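Local coordinates for Serine/threonine-protein phosphatase 2A regulatory subunit B'' subunit alpha (Homo sapiens, PDB 4I5J), which serves as a calcium-binding regulatory subunit of protein phosphatase 2A and might modulate the substrate selectivity, activity and localization of the catalytic enzyme, at residues C18-P23 and E31-L36; P35-V40 and D108-E113. One frame throughout, in Å; residues are numbered along the deposited sequence.

From the N terminus, helix 12-20 runs out at Leu20, the chain passes through a loop without helix or strand, and interaction 1 closes that short loop by bringing 31-36 back against 18-23. Helix 34-43 then carries the path directly into interaction 2, whose first segment, 35-40, shares Pro35 and Leu36 with the second segment of interaction 1. Interaction 2 closes a much longer loop, about half of it helical, that returns at 108-113, just as helix 112-125 begins. The two loops therefore follow one another with a small overlap, their centres about 14 Å apart. Helix 34-43 joins them, linking helix 12-20 to the entry of helix 112-125.

Interaction 1: C18-P23 and E31-L36; sequences CLLAKP and EDFIPL
Leu20, at the end of helix 12-20, lies opposite Asp32, their CA atoms 6.0 Å apart, and no direct hydrogen bond joins the two segments. Water bridges the backbones instead: one molecule donates to Leu20 O at 2.7 Å and to Asp32 O at 2.6 Å. A second water accepts from Lys22 N and donates to Asp32 OD2, at 2.7 Å from that oxygen; OD2 also accepts a hydrogen bond from Glu29 N, so the carboxylate is tied to its own loop as well as to the other segment. The extended Lys22 chain crosses the Asp32 side chain at about a right angle, setting CE 3.7 Å from OD1. Lys22 NZ stops 4.7 Å from Asp32 OD1, too far for a salt bridge, though the opposite charges probably attract. Leu20 supplies the apolar part: with CG anti to the carbonyl carbon (chi1 -67°), its CD1 comes within 4.0 Å of Leu36 CD2 and approaches the Phe33 ring obliquely. Helix 12-20 and the start of helix 34-43 are thus joined within the EF-hand domain, Phe16 touching both Phe33 and Leu36, while Phe33 reaches on to Ile65, Ile68 and Phe69 of helix 54-72.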
ATOM      1  N   CYS A  18       9.120 -17.065  17.552  1.00 46.59           N
ATOM      2  CA  CYS A  18      10.247 -17.928  17.908  1.00 52.15           C
ATOM      3  C   CYS A  18      10.442 -19.029  16.884  1.00 57.81           C
ATOM      4  O   CYS A  18      11.557 -19.512  16.673  1.00 62.31           O
ATOM      5  CB  CYS A  18      10.058 -18.559  19.297  1.00 59.89           C
ATOM      6  SG  CYS A  18      10.100 -17.383  20.662  1.00 88.07           S
ATOM      7  N   LEU A  19       9.352 -19.417  16.238  1.00 53.69           N
ATOM      8  CA  LEU A  19       9.404 -20.514  15.294  1.00 46.85           C
ATOM      9  C   LEU A  19      10.078 -20.108  13.988  1.00 43.74           C
ATOM     10  O   LEU A  19      10.875 -20.856  13.449  1.00 44.26           O
ATOM     11  CB  LEU A  19       7.991 -21.027  15.023  1.00 52.11           C
ATOM     12  CG  LEU A  19       7.920 -22.212  14.078  1.00 57.64           C
ATOM     13  CD1 LEU A  19       8.815 -23.319  14.593  1.00 66.05           C
ATOM     14  CD2 LEU A  19       6.498 -22.695  13.981  1.00 61.82           C
ATOM     15  N   LEU A  20       9.759 -18.925  13.471  1.00 45.83           N
ATOM     16  CA  LEU A  20      10.319 -18.494  12.179  1.00 42.42           C
ATOM     17  C   LEU A  20      11.562 -17.635  12.314  1.00 42.76           C
ATOM     18  O   LEU A  20      12.277 -17.428  11.332  1.00 44.03           O
ATOM     19  CB  LEU A  20       9.293 -17.702  11.362  1.00 44.49           C
ATOM     20  CG  LEU A  20       8.077 -18.467  10.852  1.00 47.29           C
ATOM     21  CD1 LEU A  20       7.305 -17.587   9.881  1.00 39.69           C
ATOM     22  CD2 LEU A  20       8.571 -19.706  10.167  1.00 53.00           C
ATOM     23  N   ALA A  21      11.799 -17.104  13.512  1.00 37.12           N
ATOM     24  CA  ALA A  21      12.854 -16.114  13.685  1.00 42.99           C
ATOM     25  C   ALA A  21      14.209 -16.775  13.709  1.00 45.88           C
ATOM     26  O   ALA A  21      14.347 -17.915  14.131  1.00 49.52           O
ATOM     27  CB  ALA A  21      12.657 -15.314  14.967  1.00 44.27           C
ATOM     28  N   LYS A  22      15.221 -16.040  13.280  1.00 44.54           N
ATOM     29  CA  LYS A  22      16.577 -16.493  13.496  1.00 47.27           C
ATOM     30  C   LYS A  22      16.810 -16.538  15.001  1.00 51.53           C
ATOM     31  O   LYS A  22      16.056 -15.929  15.769  1.00 50.03           O
ATOM     32  CB  LYS A  22      17.541 -15.579  12.753  1.00 48.76           C
ATOM     33  CG  LYS A  22      17.374 -15.719  11.247  1.00 49.98           C
ATOM     34  CD  LYS A  22      18.192 -14.699  10.494  1.00 62.29           C
ATOM     35  CE  LYS A  22      17.922 -14.748   9.000  1.00 62.50           C
ATOM     36  NZ  LYS A  22      18.775 -13.746   8.285  1.00 65.14           N
ATOM     37  N   PRO A  23      17.811 -17.305  15.445  1.00 57.09           N
ATOM     38  CA  PRO A  23      17.863 -17.512  16.899  1.00 53.19           C
ATOM     39  C   PRO A  23      18.144 -16.217  17.653  1.00 53.55           C
ATOM     40  O   PRO A  23      18.921 -15.386  17.184  1.00 50.65           O
ATOM     41  CB  PRO A  23      18.986 -18.534  17.080  1.00 52.58           C
ATOM     42  CG  PRO A  23      19.773 -18.497  15.800  1.00 55.19           C
ATOM     43  CD  PRO A  23      18.857 -18.046  14.716  1.00 53.07           C
ATOM     44  N   GLU A  31      12.417 -12.093   4.682  1.00 36.22           N
ATOM     45  CA  GLU A  31      13.081 -13.361   4.318  1.00 43.10           C
ATOM     46  C   GLU A  31      12.659 -14.532   5.214  1.00 35.98           C
ATOM     47  O   GLU A  31      12.610 -15.680   4.772  1.00 37.95           O
ATOM     48  CB  GLU A  31      14.615 -13.214   4.347  1.00 48.89           C
ATOM     49  CG  GLU A  31      15.205 -12.285   3.271  1.00 59.14           C
ATOM     50  CD  GLU A  31      15.011 -10.778   3.548  1.00 65.04           C
ATOM     51  OE1 GLU A  31      15.351  -9.969   2.655  1.00 78.24           O
ATOM     52  OE2 GLU A  31      14.528 -10.389   4.635  1.00 52.98           O
ATOM     53  N   ASP A  32      12.334 -14.222   6.466  1.00 36.94           N
ATOM     54  CA  ASP A  32      11.971 -15.230   7.458  1.00 39.67           C
ATOM     55  C   ASP A  32      10.667 -15.946   7.111  1.00 40.22           C
ATOM     56  O   ASP A  32      10.421 -17.049   7.592  1.00 36.19           O
ATOM     57  CB  ASP A  32      11.830 -14.587   8.845  1.00 36.26           C
ATOM     58  CG  ASP A  32      13.147 -14.063   9.388  1.00 38.02           C
ATOM     59  OD1 ASP A  32      14.189 -14.655   9.044  1.00 39.66           O
ATOM     60  OD2 ASP A  32      13.135 -13.068  10.161  1.00 38.72           O
ATOM     61  N   PHE A  33       9.830 -15.308   6.289  1.00 39.00           N
ATOM     62  CA  PHE A  33       8.559 -15.898   5.891  1.00 34.06           C
ATOM     63  C   PHE A  33       8.705 -16.842   4.706  1.00 37.06           C
ATOM     64  O   PHE A  33       7.781 -17.598   4.388  1.00 35.24           O
ATOM     65  CB  PHE A  33       7.549 -14.812   5.550  1.00 27.04           C
ATOM     66  CG  PHE A  33       6.943 -14.162   6.753  1.00 31.55           C
ATOM     67  CD1 PHE A  33       7.627 -13.170   7.438  1.00 34.54           C
ATOM     68  CD2 PHE A  33       5.708 -14.570   7.226  1.00 31.27           C
ATOM     69  CE1 PHE A  33       7.070 -12.572   8.582  1.00 36.44           C
ATOM     70  CE2 PHE A  33       5.150 -13.990   8.352  1.00 27.76           C
ATOM     71  CZ  PHE A  33       5.828 -12.990   9.030  1.00 35.09           C
ATOM     72  N   ILE A  34       9.852 -16.792   4.037  1.00 34.50           N
ATOM     73  CA  ILE A  34      10.011 -17.591   2.809  1.00 35.39           C
ATOM     74  C   ILE A  34       9.822 -19.105   3.018  1.00 38.94           C
ATOM     75  O   ILE A  34       9.045 -19.734   2.296  1.00 41.48           O
ATOM     76  CB  ILE A  34      11.338 -17.286   2.058  1.00 49.60           C
ATOM     77  CG1 ILE A  34      11.227 -15.939   1.345  1.00 41.16           C
ATOM     78  CG2 ILE A  34      11.661 -18.393   1.053  1.00 50.40           C
ATOM     79  CD1 ILE A  34      12.560 -15.324   1.002  1.00 38.52           C
ATOM     80  N   PRO A  35      10.502 -19.696   4.017  1.00 41.37           N
ATOM     81  CA  PRO A  35      10.276 -21.139   4.149  1.00 43.37           C
ATOM     82  C   PRO A  35       8.831 -21.484   4.526  1.00 46.99           C
ATOM     83  O   PRO A  35       8.341 -22.541   4.127  1.00 42.91           O
ATOM     84  CB  PRO A  35      11.260 -21.564   5.246  1.00 41.29           C
ATOM     85  CG  PRO A  35      11.746 -20.332   5.864  1.00 42.07           C
ATOM     86  CD  PRO A  35      11.593 -19.227   4.884  1.00 41.77           C
ATOM     87  N   LEU A  36       8.155 -20.598   5.255  1.00 39.75           N
ATOM     88  CA  LEU A  36       6.737 -20.789   5.558  1.00 38.20           C
ATOM     89  C   LEU A  36       5.896 -20.800   4.267  1.00 40.94           C
ATOM     90  O   LEU A  36       5.023 -21.650   4.074  1.00 38.46           O
ATOM     91  CB  LEU A  36       6.235 -19.686   6.504  1.00 36.82           C
ATOM     92  CG  LEU A  36       4.726 -19.705   6.748  1.00 39.60           C
ATOM     93  CD1 LEU A  36       4.360 -20.980   7.461  1.00 47.53           C
ATOM     94  CD2 LEU A  36       4.255 -18.515   7.540  1.00 37.82           C
TER
HETATM   95  O   HOH W   1      12.080 -18.600   8.941  1.00 38.92           O
HETATM   96  O   HOH W   2      14.478 -13.079  12.452  1.00 37.59           O

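Interaction 2: P35-V40 and D108-E113; sequences PLLQDV and DYFSYE
Phe110 reaches from the loop before helix 112-125 to helix 34-43, where Val40 and Leu37 receive its ring. Phe110 contributes more than half of the 114 Å² buried between the segments; the backbones stay well apart, with 9.5 Å between the CA atoms of Val40 and Phe110. One ring atom makes both close approaches. Phe110 CE2 lies 4.1 Å from Leu37 CD1, which sits at the ring edge near its plane, and 4.3 Å from Val40 CG1, which comes in obliquely. Leu37 and Val40 are three residues apart on the helix and offer neighbouring methyl groups to the same corner of the ring. The CB of Val40 already points at the loop, whereas that of Leu37 points to one side and only its branched end bends nearer, with chi1 at -105°, away from the staggered values. With CG beside the backbone N and anti to the carbonyl carbon (chi1 -70°), the Phe110 ring extends from the loop toward the helix. Val64 of helix 54-72, Thr93 and Leu94 of helix 90-97, and Ile103 also touch Phe110, while Leu37 meets Ile61 and Val40 meets Leu97. Polar groups of the loop bond to other partners: Phe110 O to Tyr60 OH, and Ser111, the N-cap of helix 112-125, through OG to His114 N. With all three touching residues buried and no hydrogen bond or charge pair between the segments, the contact rests on hydrophobic burial and dispersion, with helix 34-43 held to the loop through aliphatic methyls against one aromatic ring.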
ATOM      1  N   PRO A  35      10.502 -19.696   4.017  1.00 41.37           N
ATOM      2  CA  PRO A  35      10.276 -21.139   4.149  1.00 43.37           C
ATOM      3  C   PRO A  35       8.831 -21.484   4.526  1.00 46.99           C
ATOM      4  O   PRO A  35       8.341 -22.541   4.127  1.00 42.91           O
ATOM      5  CB  PRO A  35      11.260 -21.564   5.246  1.00 41.29           C
ATOM      6  CG  PRO A  35      11.746 -20.332   5.864  1.00 42.07           C
ATOM      7  CD  PRO A  35      11.593 -19.227   4.884  1.00 41.77           C
ATOM      8  N   LEU A  36       8.155 -20.598   5.255  1.00 39.75           N
ATOM      9  CA  LEU A  36       6.737 -20.789   5.558  1.00 38.20           C
ATOM     10  C   LEU A  36       5.896 -20.800   4.267  1.00 40.94           C
ATOM     11  O   LEU A  36       5.023 -21.650   4.074  1.00 38.46           O
ATOM     12  CB  LEU A  36       6.235 -19.686   6.504  1.00 36.82           C
ATOM     13  CG  LEU A  36       4.726 -19.705   6.748  1.00 39.60           C
ATOM     14  CD1 LEU A  36       4.360 -20.980   7.461  1.00 47.53           C
ATOM     15  CD2 LEU A  36       4.255 -18.515   7.540  1.00 37.82           C
ATOM     16  N   LEU A  37       6.174 -19.850   3.382  1.00 37.36           N
ATOM     17  CA  LEU A  37       5.456 -19.756   2.118  1.00 39.87           C
ATOM     18  C   LEU A  37       5.781 -20.929   1.217  1.00 36.25           C
ATOM     19  O   LEU A  37       4.925 -21.425   0.505  1.00 39.72           O
ATOM     20  CB  LEU A  37       5.782 -18.443   1.402  1.00 38.23           C
ATOM     21  CG  LEU A  37       4.659 -17.404   1.459  1.00 38.56           C
ATOM     22  CD1 LEU A  37       3.396 -17.940   0.788  1.00 35.81           C
ATOM     23  CD2 LEU A  37       4.357 -16.984   2.884  1.00 31.68           C
ATOM     24  N   GLN A  38       7.025 -21.371   1.236  1.00 38.98           N
ATOM     25  CA  GLN A  38       7.403 -22.500   0.398  1.00 41.94           C
ATOM     26  C   GLN A  38       6.660 -23.731   0.848  1.00 44.79           C
ATOM     27  O   GLN A  38       6.198 -24.534   0.041  1.00 44.27           O
ATOM     28  CB  GLN A  38       8.901 -22.740   0.481  1.00 38.91           C
ATOM     29  CG  GLN A  38       9.680 -21.608  -0.107  1.00 38.84           C
ATOM     30  CD  GLN A  38      11.010 -22.049  -0.632  1.00 55.63           C
ATOM     31  OE1 GLN A  38      12.060 -21.650  -0.122  1.00 51.04           O
ATOM     32  NE2 GLN A  38      10.981 -22.882  -1.671  1.00 72.22           N
ATOM     33  N   ASP A  39       6.542 -23.866   2.157  1.00 47.52           N
ATOM     34  CA  ASP A  39       5.776 -24.948   2.730  1.00 49.73           C
ATOM     35  C   ASP A  39       4.304 -24.858   2.316  1.00 44.80           C
ATOM     36  O   ASP A  39       3.709 -25.863   1.918  1.00 49.20           O
ATOM     37  CB  ASP A  39       5.915 -24.934   4.251  1.00 56.94           C
ATOM     38  CG  ASP A  39       5.511 -26.241   4.872  1.00 68.02           C
ATOM     39  OD1 ASP A  39       6.022 -27.282   4.408  1.00 69.48           O
ATOM     40  OD2 ASP A  39       4.670 -26.235   5.798  1.00 75.93           O
ATOM     41  N   VAL A  40       3.718 -23.666   2.394  1.00 41.10           N
ATOM     42  CA  VAL A  40       2.320 -23.491   1.990  1.00 40.61           C
ATOM     43  C   VAL A  40       2.113 -23.834   0.508  1.00 44.43           C
ATOM     44  O   VAL A  40       1.157 -24.524   0.153  1.00 40.31           O
ATOM     45  CB  VAL A  40       1.826 -22.071   2.255  1.00 37.45           C
ATOM     46  CG1 VAL A  40       0.568 -21.785   1.450  1.00 29.52           C
ATOM     47  CG2 VAL A  40       1.584 -21.849   3.779  1.00 35.11           C
ATOM     48  N   ASP A 108      -7.551 -12.847   2.373  1.00 40.07           N
ATOM     49  CA  ASP A 108      -6.477 -12.131   3.051  1.00 35.79           C
ATOM     50  C   ASP A 108      -5.168 -12.848   2.761  1.00 34.07           C
ATOM     51  O   ASP A 108      -5.081 -14.052   2.949  1.00 30.40           O
ATOM     52  CB  ASP A 108      -6.701 -12.067   4.557  1.00 44.48           C
ATOM     53  CG  ASP A 108      -7.952 -11.292   4.937  1.00 50.30           C
ATOM     54  OD1 ASP A 108      -8.280 -10.292   4.264  1.00 51.96           O
ATOM     55  OD2 ASP A 108      -8.603 -11.692   5.922  1.00 47.78           O
ATOM     56  N   TYR A 109      -4.176 -12.092   2.285  1.00 30.18           N
ATOM     57  CA  TYR A 109      -2.799 -12.559   2.068  1.00 30.04           C
ATOM     58  C   TYR A 109      -2.620 -13.516   0.909  1.00 36.51           C
ATOM     59  O   TYR A 109      -1.838 -13.231   0.015  1.00 29.34           O
ATOM     60  CB  TYR A 109      -2.170 -13.190   3.322  1.00 30.44           C
ATOM     61  CG  TYR A 109      -2.404 -12.401   4.587  1.00 29.91           C
ATOM     62  CD1 TYR A 109      -3.248 -12.896   5.565  1.00 29.88           C
ATOM     63  CD2 TYR A 109      -1.798 -11.159   4.795  1.00 28.35           C
ATOM     64  CE1 TYR A 109      -3.491 -12.204   6.713  1.00 26.31           C
ATOM     65  CE2 TYR A 109      -2.057 -10.429   5.966  1.00 30.86           C
ATOM     66  CZ  TYR A 109      -2.918 -10.975   6.913  1.00 31.98           C
ATOM     67  OH  TYR A 109      -3.209 -10.348   8.098  1.00 30.29           O
ATOM     68  N   PHE A 110      -3.345 -14.642   0.926  1.00 34.25           N
ATOM     69  CA  PHE A 110      -2.952 -15.825   0.155  1.00 35.83           C
ATOM     70  C   PHE A 110      -3.537 -16.036  -1.222  1.00 35.68           C
ATOM     71  O   PHE A 110      -3.016 -16.863  -1.982  1.00 34.97           O
ATOM     72  CB  PHE A 110      -3.204 -17.090   0.977  1.00 31.41           C
ATOM     73  CG  PHE A 110      -2.264 -17.229   2.119  1.00 34.61           C
ATOM     74  CD1 PHE A 110      -2.643 -16.845   3.392  1.00 33.80           C
ATOM     75  CD2 PHE A 110      -0.980 -17.699   1.911  1.00 33.93           C
ATOM     76  CE1 PHE A 110      -1.755 -16.943   4.446  1.00 33.15           C
ATOM     77  CE2 PHE A 110      -0.089 -17.815   2.970  1.00 29.52           C
ATOM     78  CZ  PHE A 110      -0.470 -17.429   4.229  1.00 32.01           C
ATOM     79  N   SER A 111      -4.620 -15.331  -1.527  1.00 27.49           N
ATOM     80  CA  SER A 111      -5.387 -15.586  -2.743  1.00 32.01           C
ATOM     81  C   SER A 111      -4.517 -15.593  -3.965  1.00 37.77           C
ATOM     82  O   SER A 111      -3.745 -14.651  -4.160  1.00 29.55           O
ATOM     83  CB  SER A 111      -6.429 -14.503  -2.930  1.00 32.58           C
ATOM     84  OG  SER A 111      -7.025 -14.582  -4.216  1.00 35.86           O
ATOM     85  N   TYR A 112      -4.637 -16.641  -4.787  1.00 35.67           N
ATOM     86  CA  TYR A 112      -3.866 -16.705  -6.023  1.00 31.26           C
ATOM     87  C   TYR A 112      -4.423 -15.751  -7.058  1.00 31.11           C
ATOM     88  O   TYR A 112      -3.659 -15.087  -7.769  1.00 35.40           O
ATOM     89  CB  TYR A 112      -3.797 -18.128  -6.623  1.00 34.06           C
ATOM     90  CG  TYR A 112      -2.800 -18.153  -7.753  1.00 31.32           C
ATOM     91  CD1 TYR A 112      -1.449 -18.307  -7.494  1.00 29.40           C
ATOM     92  CD2 TYR A 112      -3.201 -17.933  -9.070  1.00 27.69           C
ATOM     93  CE1 TYR A 112      -0.516 -18.294  -8.521  1.00 33.77           C
ATOM     94  CE2 TYR A 112      -2.296 -17.909 -10.087  1.00 30.24           C
ATOM     95  CZ  TYR A 112      -0.952 -18.091  -9.817  1.00 34.11           C
ATOM     96  OH  TYR A 112      -0.048 -18.078 -10.856  1.00 41.99           O
ATOM     97  N   GLU A 113      -5.750 -15.693  -7.143  1.00 32.59           N
ATOM     98  CA  GLU A 113      -6.445 -14.781  -8.051  1.00 34.72           C
ATOM     99  C   GLU A 113      -6.021 -13.333  -7.820  1.00 36.89           C
ATOM    100  O   GLU A 113      -5.851 -12.558  -8.769  1.00 40.20           O
ATOM    101  CB  GLU A 113      -7.963 -14.865  -7.839  1.00 38.49           C
ATOM    102  CG  GLU A 113      -8.657 -16.048  -8.505  1.00 62.20           C
ATOM    103  CD  GLU A 113     -10.095 -16.256  -8.020  1.00 83.26           C
ATOM    104  OE1 GLU A 113     -10.534 -15.546  -7.086  1.00 91.97           O
ATOM    105  OE2 GLU A 113     -10.787 -17.138  -8.571  1.00 91.34           O
TER